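Local coordinates for protein BauA (Acinetobacter baumannii, PDB 6HCP) that probably takes up the iron-loaded siderophore ferric preacinetobactin across the outer membrane as a TonB-dependent receptor, at residues G40-T45 and D69-D74; G612-T617 and G655-T660. One frame throughout, in Å; residues are numbered along the deposited sequence.

Contact 1 of 2, residues G40-T45 and D69-D74; sequences GGQVAT and DKYIED. With EDO (1,2-ethanediol), chain U; EDO (1,2-ethanediol), chain K; EDO (1,2-ethanediol), chain I; EDO (1,2-ethanediol), chain H.
Carboxylate oxygen OD2 of D74 is gripped by two donors, one from each segment. Q42 NE2 of the 40-45 loop gives it a hydrogen bond of 3.0 Å, bent modestly to 158° at the hydrogen, and K70 NZ, one turn earlier on the helix, closes a salt bridge to the same OD2 at 2.8 Å. The two come from different sides: K70 uses the syn lone pair, whereas the amide arrives on the anti side, slightly out of the carboxylate plane. D74 OD2 lies in the plane of the Q42 amide, which is turned 67° from the carboxylate. Q42 gets there by running extended beyond CG (chi2 171°), passing across the Y71 side chain so that CD comes 3.9 Å from Y71 CD1 at the ring edge. Two carbonyl oxygens of the loop rest on the helix side chains, Q42 O 3.5 Å from Y71 CB and G41 O 3.8 Å from K70 CB. G41 has a positive phi, which favours glycine there. R670 forms a second salt bridge with D74, through OD1, and M578 of the barrel touches both Q42 and Y71. The contact thus ties the loop that precedes strand 46-48 to helix 69-75 through a largely buried carboxylate, whose negative charge is probably well stabilised by the lysine, the arginine and the amide together.

Contact 2 of 2, residues G612-T617 and G655-T660; sequences GAEWDT and GARYST. With EDO (1,2-ethanediol), chain K.
Strand segments 612-617 and 655-660 belong to the transmembrane beta-barrel of the TonB-dependent receptor fold, and their backbones stay well apart: the nearest CA atoms, those of E614 and G655, are 8.9 Å from each other. They are not neighbours in the barrel wall, because strand 622-637 runs between them and pairs antiparallel with the strands of both. Side chains therefore have to span the intervening strand, and a single pair does so, E614 and R657. The arginine presents the end of its guanidinium, NH1 giving a hydrogen bond to E614 OE1 at 2.9 Å and NH2 one to E614 OE2 at 3.1 Å, the second nearly straight at 169°. Both oxygens lie close to the guanidinium plane, yet the donors approach from above the carboxylate plane, the two flat groups being inclined by 46°. R657 reaches across with CG anti to its backbone N and a bend at chi3 (68°), which turns the guanidinium toward E614. R576 of strand 575-590 adds a second salt bridge to E614 OE1, so the carboxylate draws arginines from two strands. On the outer side W615 meets Y658 of a second subunit, while Y658 here meets W615 of a third. R657 NH2 also donates to O1 of an ethanediol, probably from the crystallisation liquor, at 2.8 Å.

Contact 1 closes before contact 2 opens along the chain. Contact 1 joins the N-terminal 40-45 loop to helix 69-75 of the plug, and contact 2 lies in the barrel wall; their centres are about 13 Å apart, on the same side of the chain's centre. They meet directly. R657 of contact 2 sends NE toward D74 OD1 of contact 1 in a long, weak ion pair of 3.4 Å, and Q42 NE2 makes a weak hydrogen bond to E614 OE1. The same ethanediol, probably solvent-derived, also bridges to D74 O. As in TonB-dependent receptors generally, the plug fills the barrel lumen, and the polar groups of the two contacts adjoin where plug and barrel meet, through mostly weak direct bonds.

Contact 1 of 2, residues G40-T45 and D69-D74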
ATOM      1  N   GLY A  40     -29.828   1.641  10.930  1.00 34.57           N
ATOM      2  CA  GLY A  40     -28.601   1.819  10.176  1.00 40.66           C
ATOM      3  C   GLY A  40     -28.689   2.935   9.151  1.00 39.29           C
ATOM      4  O   GLY A  40     -27.669   3.471   8.739  1.00 39.32           O
ATOM      5  N   GLY A  41     -29.888   3.176   8.612  1.00 33.26           N
ATOM      6  CA  GLY A  41     -30.116   4.264   7.680  1.00 36.15           C
ATOM      7  C   GLY A  41     -29.696   3.949   6.237  1.00 28.70           C
ATOM      8  O   GLY A  41     -29.814   4.817   5.374  1.00 34.96           O
ATOM      9  N   GLN A  42     -29.285   2.707   5.959  1.00 30.66           N
ATOM     10  CA  GLN A  42     -28.698   2.410   4.635  1.00 35.04           C
ATOM     11  C   GLN A  42     -29.659   1.613   3.736  1.00 29.37           C
ATOM     12  O   GLN A  42     -29.478   1.603   2.514  1.00 28.44           O
ATOM     13  CB  GLN A  42     -27.342   1.744   4.837  1.00 35.56           C
ATOM     14  CG  GLN A  42     -26.324   2.765   5.348  1.00 36.63           C
ATOM     15  CD  GLN A  42     -25.033   2.128   5.776  1.00 41.90           C
ATOM     16  OE1 GLN A  42     -25.021   0.938   6.085  1.00 40.01           O
ATOM     17  NE2 GLN A  42     -23.939   2.886   5.647  1.00 35.70           N
ATOM     18  N   VAL A  43     -30.689   1.028   4.332  1.00 29.26           N
ATOM     19  CA  VAL A  43     -31.683   0.235   3.639  1.00 32.02           C
ATOM     20  C   VAL A  43     -33.070   0.726   4.060  1.00 31.18           C
ATOM     21  O   VAL A  43     -33.275   1.132   5.218  1.00 33.56           O
ATOM     22  CB  VAL A  43     -31.461  -1.241   3.990  1.00 35.88           C
ATOM     23  CG1 VAL A  43     -32.669  -2.111   3.687  1.00 41.21           C
ATOM     24  CG2 VAL A  43     -30.211  -1.766   3.298  1.00 37.16           C
ATOM     25  N   ALA A  44     -34.018   0.689   3.128  1.00 28.00           N
ATOM     26  CA  ALA A  44     -35.411   1.096   3.393  1.00 28.79           C
ATOM     27  C   ALA A  44     -36.272  -0.135   3.684  1.00 32.87           C
ATOM     28  O   ALA A  44     -35.896  -1.265   3.399  1.00 35.02           O
ATOM     29  CB  ALA A  44     -35.932   1.887   2.223  1.00 34.15           C
ATOM     30  N   THR A  45     -37.457   0.098   4.261  1.00 32.15           N
ATOM     31  CA  THR A  45     -38.275  -0.992   4.768  1.00 36.04           C
ATOM     32  C   THR A  45     -39.307  -1.442   3.728  1.00 32.18           C
ATOM     33  O   THR A  45     -40.035  -2.393   3.968  1.00 36.54           O
ATOM     34  CB  THR A  45     -38.991  -0.582   6.061  1.00 37.00           C
ATOM     35  OG1 THR A  45     -39.664   0.644   5.774  1.00 39.96           O
ATOM     36  CG2 THR A  45     -38.036  -0.381   7.216  1.00 47.19           C
ATOM     37  N   ASP A  69     -30.092   6.797  -0.318  1.00 28.46           N
ATOM     38  CA  ASP A  69     -29.134   7.757  -0.783  1.00 29.70           C
ATOM     39  C   ASP A  69     -27.991   7.919   0.237  1.00 27.46           C
ATOM     40  O   ASP A  69     -26.891   8.240  -0.163  1.00 28.22           O
ATOM     41  CB  ASP A  69     -29.785   9.094  -1.155  1.00 32.32           C
ATOM     42  CG  ASP A  69     -30.644   9.759  -0.081  1.00 34.34           C
ATOM     43  OD1 ASP A  69     -31.088   9.085   0.864  1.00 39.60           O
ATOM     44  OD2 ASP A  69     -30.839  10.959  -0.203  1.00 53.12           O
ATOM     45  N   LYS A  70     -28.255   7.691   1.524  1.00 27.62           N
ATOM     46  CA  LYS A  70     -27.190   7.748   2.538  1.00 31.42           C
ATOM     47  C   LYS A  70     -26.155   6.642   2.252  1.00 30.08           C
ATOM     48  O   LYS A  70     -24.945   6.881   2.267  1.00 27.85           O
ATOM     49  CB  LYS A  70     -27.773   7.638   3.952  1.00 32.01           C
ATOM     50  CG  LYS A  70     -26.739   7.600   5.092  1.00 35.26           C
ATOM     51  CD  LYS A  70     -25.709   8.716   5.015  1.00 40.31           C
ATOM     52  CE  LYS A  70     -24.996   9.014   6.324  1.00 44.70           C
ATOM     53  NZ  LYS A  70     -24.309   7.817   6.873  1.00 43.59           N
ATOM     54  N   TYR A  71     -26.631   5.431   1.927  1.00 28.82           N
ATOM     55  CA  TYR A  71     -25.724   4.321   1.547  1.00 29.45           C
ATOM     56  C   TYR A  71     -24.917   4.675   0.297  1.00 24.50           C
ATOM     57  O   TYR A  71     -23.702   4.510   0.255  1.00 27.08           O
ATOM     58  CB  TYR A  71     -26.494   3.018   1.337  1.00 29.40           C
ATOM     59  CG  TYR A  71     -25.618   1.828   1.046  1.00 29.88           C
ATOM     60  CD1 TYR A  71     -24.733   1.344   1.995  1.00 29.18           C
ATOM     61  CD2 TYR A  71     -25.627   1.224  -0.201  1.00 30.21           C
ATOM     62  CE1 TYR A  71     -23.957   0.222   1.752  1.00 28.07           C
ATOM     63  CE2 TYR A  71     -24.864   0.101  -0.460  1.00 28.31           C
ATOM     64  CZ  TYR A  71     -24.023  -0.403   0.519  1.00 30.02           C
ATOM     65  OH  TYR A  71     -23.247  -1.503   0.260  1.00 29.93           O
ATOM     66  N   ILE A  72     -25.583   5.274  -0.690  1.00 27.27           N
ATOM     67  CA  ILE A  72     -24.942   5.646  -1.910  1.00 26.64           C
ATOM     68  C   ILE A  72     -23.775   6.602  -1.614  1.00 29.72           C
ATOM     69  O   ILE A  72     -22.685   6.475  -2.203  1.00 26.42           O
ATOM     70  CB  ILE A  72     -25.962   6.234  -2.898  1.00 26.28           C
ATOM     71  CG1 ILE A  72     -27.024   5.197  -3.290  1.00 32.04           C
ATOM     72  CG2 ILE A  72     -25.268   6.809  -4.107  1.00 29.97           C
ATOM     73  CD1 ILE A  72     -28.178   5.797  -4.049  1.00 32.15           C
ATOM     74  N   GLU A  73     -24.022   7.630  -0.791  0.50 27.95           N
ATOM     75  CA  GLU A  73     -22.963   8.600  -0.501  0.50 26.69           C
ATOM     76  C   GLU A  73     -21.883   7.925   0.364  0.50 24.70           C
ATOM     77  O   GLU A  73     -20.702   8.227   0.218  0.50 27.20           O
ATOM     78  CB  GLU A  73     -23.517   9.860   0.173  0.50 31.18           C
ATOM     79  CG  GLU A  73     -24.317  10.769  -0.758  0.50 30.94           C
ATOM     80  CD  GLU A  73     -23.580  11.553  -1.835  0.50 39.30           C
ATOM     81  OE1 GLU A  73     -24.267  11.926  -2.831  0.50 38.44           O
ATOM     82  OE2 GLU A  73     -22.344  11.837  -1.680  0.50 27.31           O
ATOM     83  N   ASP A  74     -22.287   7.010   1.250  1.00 25.67           N
ATOM     84  CA  ASP A  74     -21.323   6.324   2.121  1.00 28.69           C
ATOM     85  C   ASP A  74     -20.337   5.466   1.309  1.00 33.65           C
ATOM     86  O   ASP A  74     -19.163   5.352   1.675  1.00 29.60           O
ATOM     87  CB  ASP A  74     -22.024   5.494   3.186  1.00 28.56           C
ATOM     88  CG  ASP A  74     -22.611   6.333   4.318  1.00 34.14           C
ATOM     89  OD1 ASP A  74     -22.236   7.522   4.429  1.00 37.65           O
ATOM     90  OD2 ASP A  74     -23.450   5.798   5.056  1.00 33.93           O
TER
HETATM   91  C1  EDO U 818     -27.670  -1.113   7.554  1.00 48.20           C
HETATM   92  O1  EDO U 818     -27.192  -2.341   6.962  1.00 46.18           O
HETATM   93  C2  EDO U 818     -29.098  -0.902   7.062  1.00 42.05           C
HETATM   94  O2  EDO U 818     -29.494   0.436   7.233  1.00 40.36           O
HETATM   95  C1  EDO K 808     -16.977   6.295   3.898  1.00 37.67           C
HETATM   96  O1  EDO K 808     -18.440   6.431   4.011  1.00 39.75           O
HETATM   97  C2  EDO K 808     -16.558   5.067   4.730  1.00 46.61           C
HETATM   98  O2  EDO K 808     -17.096   3.857   4.154  1.00 51.22           O
HETATM   99  C1  EDO I 806     -23.223  -1.845   6.554  1.00 38.98           C
HETATM  100  O1  EDO I 806     -24.600  -1.434   6.226  1.00 44.37           O
HETATM  101  C2  EDO I 806     -22.370  -2.162   5.327  1.00 49.17           C
HETATM  102  O2  EDO I 806     -21.973  -1.011   4.594  1.00 52.78           O
HETATM  103  C1  EDO H 805     -37.199  -3.685   1.103  1.00 42.08           C
HETATM  104  O1  EDO H 805     -38.308  -4.563   1.370  1.00 45.29           O
HETATM  105  C2  EDO H 805     -35.974  -4.104   1.916  1.00 40.75           C
HETATM  106  O2  EDO H 805     -34.854  -3.244   1.589  1.00 34.44           O

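Contact 2 of 2, residues G612-T617 and G655-T660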
ATOM      1  N   GLY A 612     -20.201  -6.449   4.330  1.00 24.54           N
ATOM      2  CA  GLY A 612     -19.844  -5.079   4.589  1.00 24.62           C
ATOM      3  C   GLY A 612     -20.232  -4.717   6.017  1.00 28.79           C
ATOM      4  O   GLY A 612     -21.331  -5.033   6.480  1.00 29.74           O
ATOM      5  N   ALA A 613     -19.260  -4.207   6.773  1.00 29.11           N
ATOM      6  CA  ALA A 613     -19.466  -3.881   8.168  1.00 29.75           C
ATOM      7  C   ALA A 613     -19.047  -2.434   8.383  1.00 30.05           C
ATOM      8  O   ALA A 613     -18.114  -1.951   7.718  1.00 29.19           O
ATOM      9  CB  ALA A 613     -18.675  -4.814   9.063  1.00 35.12           C
ATOM     10  N   GLU A 614     -19.721  -1.779   9.337  1.00 29.18           N
ATOM     11  CA  GLU A 614     -19.347  -0.457   9.789  1.00 29.39           C
ATOM     12  C   GLU A 614     -19.428  -0.438  11.323  1.00 29.17           C
ATOM     13  O   GLU A 614     -20.292  -1.093  11.915  1.00 29.51           O
ATOM     14  CB  GLU A 614     -20.268   0.615   9.205  1.00 29.42           C
ATOM     15  CG  GLU A 614     -20.177   0.786   7.699  1.00 33.01           C
ATOM     16  CD  GLU A 614     -20.873   2.025   7.164  1.00 34.24           C
ATOM     17  OE1 GLU A 614     -21.744   2.550   7.883  1.00 36.16           O
ATOM     18  OE2 GLU A 614     -20.517   2.478   6.066  1.00 50.18           O
ATOM     19  N   TRP A 615     -18.527   0.339  11.939  1.00 30.63           N
ATOM     20  CA  TRP A 615     -18.468   0.475  13.399  1.00 33.21           C
ATOM     21  C   TRP A 615     -18.271   1.957  13.748  1.00 30.09           C
ATOM     22  O   TRP A 615     -17.435   2.627  13.139  1.00 30.01           O
ATOM     23  CB  TRP A 615     -17.351  -0.418  13.967  1.00 36.27           C
ATOM     24  CG  TRP A 615     -17.074  -0.201  15.425  1.00 60.79           C
ATOM     25  CD1 TRP A 615     -17.913  -0.458  16.473  1.00 67.97           C
ATOM     26  CD2 TRP A 615     -15.852   0.291  16.009  1.00 60.28           C
ATOM     27  NE1 TRP A 615     -17.312  -0.134  17.661  1.00 54.28           N
ATOM     28  CE2 TRP A 615     -16.052   0.338  17.407  1.00 59.18           C
ATOM     29  CE3 TRP A 615     -14.627   0.728  15.489  1.00 73.92           C
ATOM     30  CZ2 TRP A 615     -15.070   0.801  18.282  1.00 61.09           C
ATOM     31  CZ3 TRP A 615     -13.651   1.170  16.354  1.00 69.28           C
ATOM     32  CH2 TRP A 615     -13.871   1.198  17.730  1.00 70.59           C
ATOM     33  N   ASP A 616     -19.168   2.479  14.592  1.00 33.79           N
ATOM     34  CA  ASP A 616     -19.196   3.887  14.982  1.00 38.81           C
ATOM     35  C   ASP A 616     -18.597   4.063  16.398  1.00 34.54           C
ATOM     36  O   ASP A 616     -18.808   3.236  17.278  1.00 34.61           O
ATOM     37  CB  ASP A 616     -20.631   4.418  15.040  1.00 38.97           C
ATOM     38  CG  ASP A 616     -21.339   4.542  13.706  1.00 43.66           C
ATOM     39  OD1 ASP A 616     -20.654   4.569  12.659  1.00 38.76           O
ATOM     40  OD2 ASP A 616     -22.559   4.753  13.740  1.00 37.71           O
ATOM     41  N   THR A 617     -17.836   5.142  16.594  0.50 38.23           N
ATOM     42  CA  THR A 617     -17.400   5.554  17.940  0.50 37.89           C
ATOM     43  C   THR A 617     -17.351   7.086  17.977  0.50 41.02           C
ATOM     44  O   THR A 617     -17.092   7.732  16.956  0.50 39.73           O
ATOM     45  CB  THR A 617     -16.072   4.879  18.322  0.50 43.74           C
ATOM     46  OG1 THR A 617     -15.806   5.068  19.715  0.50 37.52           O
ATOM     47  CG2 THR A 617     -14.900   5.390  17.515  0.50 43.28           C
ATOM     48  N   GLY A 655     -12.739   1.753   4.618  1.00 31.05           N
ATOM     49  CA  GLY A 655     -13.102   3.142   4.597  1.00 31.55           C
ATOM     50  C   GLY A 655     -13.150   3.745   5.989  1.00 30.14           C
ATOM     51  O   GLY A 655     -13.230   3.032   6.978  1.00 27.82           O
ATOM     52  N   ALA A 656     -13.206   5.074   6.021  1.00 31.32           N
ATOM     53  CA  ALA A 656     -13.484   5.801   7.247  1.00 33.44           C
ATOM     54  C   ALA A 656     -14.358   7.006   6.906  1.00 26.90           C
ATOM     55  O   ALA A 656     -14.240   7.616   5.825  1.00 28.21           O
ATOM     56  CB  ALA A 656     -12.189   6.205   7.927  1.00 33.50           C
ATOM     57  N   ARG A 657     -15.213   7.360   7.864  1.00 28.68           N
ATOM     58  CA  ARG A 657     -16.098   8.488   7.753  1.00 30.65           C
ATOM     59  C   ARG A 657     -16.075   9.266   9.078  1.00 29.91           C
ATOM     60  O   ARG A 657     -16.077   8.664  10.127  1.00 30.29           O
ATOM     61  CB  ARG A 657     -17.507   7.972   7.456  1.00 33.65           C
ATOM     62  CG  ARG A 657     -18.587   9.029   7.258  1.00 38.43           C
ATOM     63  CD  ARG A 657     -19.812   8.422   6.568  1.00 38.18           C
ATOM     64  NE  ARG A 657     -20.542   7.465   7.393  1.00 36.42           N
ATOM     65  CZ  ARG A 657     -20.691   6.162   7.139  1.00 36.66           C
ATOM     66  NH1 ARG A 657     -21.517   5.461   7.889  1.00 33.19           N
ATOM     67  NH2 ARG A 657     -19.960   5.542   6.230  1.00 32.00           N
ATOM     68  N   TYR A 658     -16.112  10.593   8.970  1.00 31.84           N
ATOM     69  CA  TYR A 658     -16.205  11.449  10.150  1.00 33.34           C
ATOM     70  C   TYR A 658     -17.311  12.468   9.906  1.00 29.46           C
ATOM     71  O   TYR A 658     -17.231  13.268   8.977  1.00 31.81           O
ATOM     72  CB  TYR A 658     -14.879  12.157  10.458  1.00 34.21           C
ATOM     73  CG  TYR A 658     -14.888  12.897  11.780  1.00 34.50           C
ATOM     74  CD1 TYR A 658     -15.131  12.217  12.962  1.00 35.95           C
ATOM     75  CD2 TYR A 658     -14.784  14.276  11.839  1.00 36.00           C
ATOM     76  CE1 TYR A 658     -15.245  12.883  14.174  1.00 40.83           C
ATOM     77  CE2 TYR A 658     -14.847  14.956  13.051  1.00 37.15           C
ATOM     78  CZ  TYR A 658     -15.085  14.258  14.220  1.00 41.43           C
ATOM     79  OH  TYR A 658     -15.157  14.916  15.417  1.00 42.40           O
ATOM     80  N   SER A 659     -18.339  12.412  10.754  0.50 30.81           N
ATOM     81  CA  SER A 659     -19.479  13.325  10.676  0.50 34.02           C
ATOM     82  C   SER A 659     -19.491  14.238  11.908  0.50 34.19           C
ATOM     83  O   SER A 659     -19.402  13.761  13.035  0.50 35.30           O
ATOM     84  CB  SER A 659     -20.772  12.568  10.545  0.50 36.94           C
ATOM     85  OG  SER A 659     -21.060  11.855  11.737  0.50 39.45           O
ATOM     86  N   THR A 660     -19.552  15.545  11.656  1.00 37.65           N
ATOM     87  CA  THR A 660     -19.473  16.555  12.706  1.00 42.83           C
ATOM     88  C   THR A 660     -20.262  17.789  12.263  1.00 43.00           C
ATOM     89  O   THR A 660     -20.972  17.744  11.256  1.00 37.32           O
ATOM     90  CB  THR A 660     -18.002  16.843  13.039  1.00 42.42           C
ATOM     91  OG1 THR A 660     -17.948  17.627  14.227  1.00 44.95           O
ATOM     92  CG2 THR A 660     -17.266  17.552  11.926  1.00 38.90           C
TER
HETATM   93  C1  EDO K 808     -16.977   6.295   3.898  1.00 37.67           C
HETATM   94  O1  EDO K 808     -18.440   6.431   4.011  1.00 39.75           O
HETATM   95  C2  EDO K 808     -16.558   5.067   4.730  1.00 46.61           C
HETATM   96  O2  EDO K 808     -17.096   3.857   4.154  1.00 51.22           O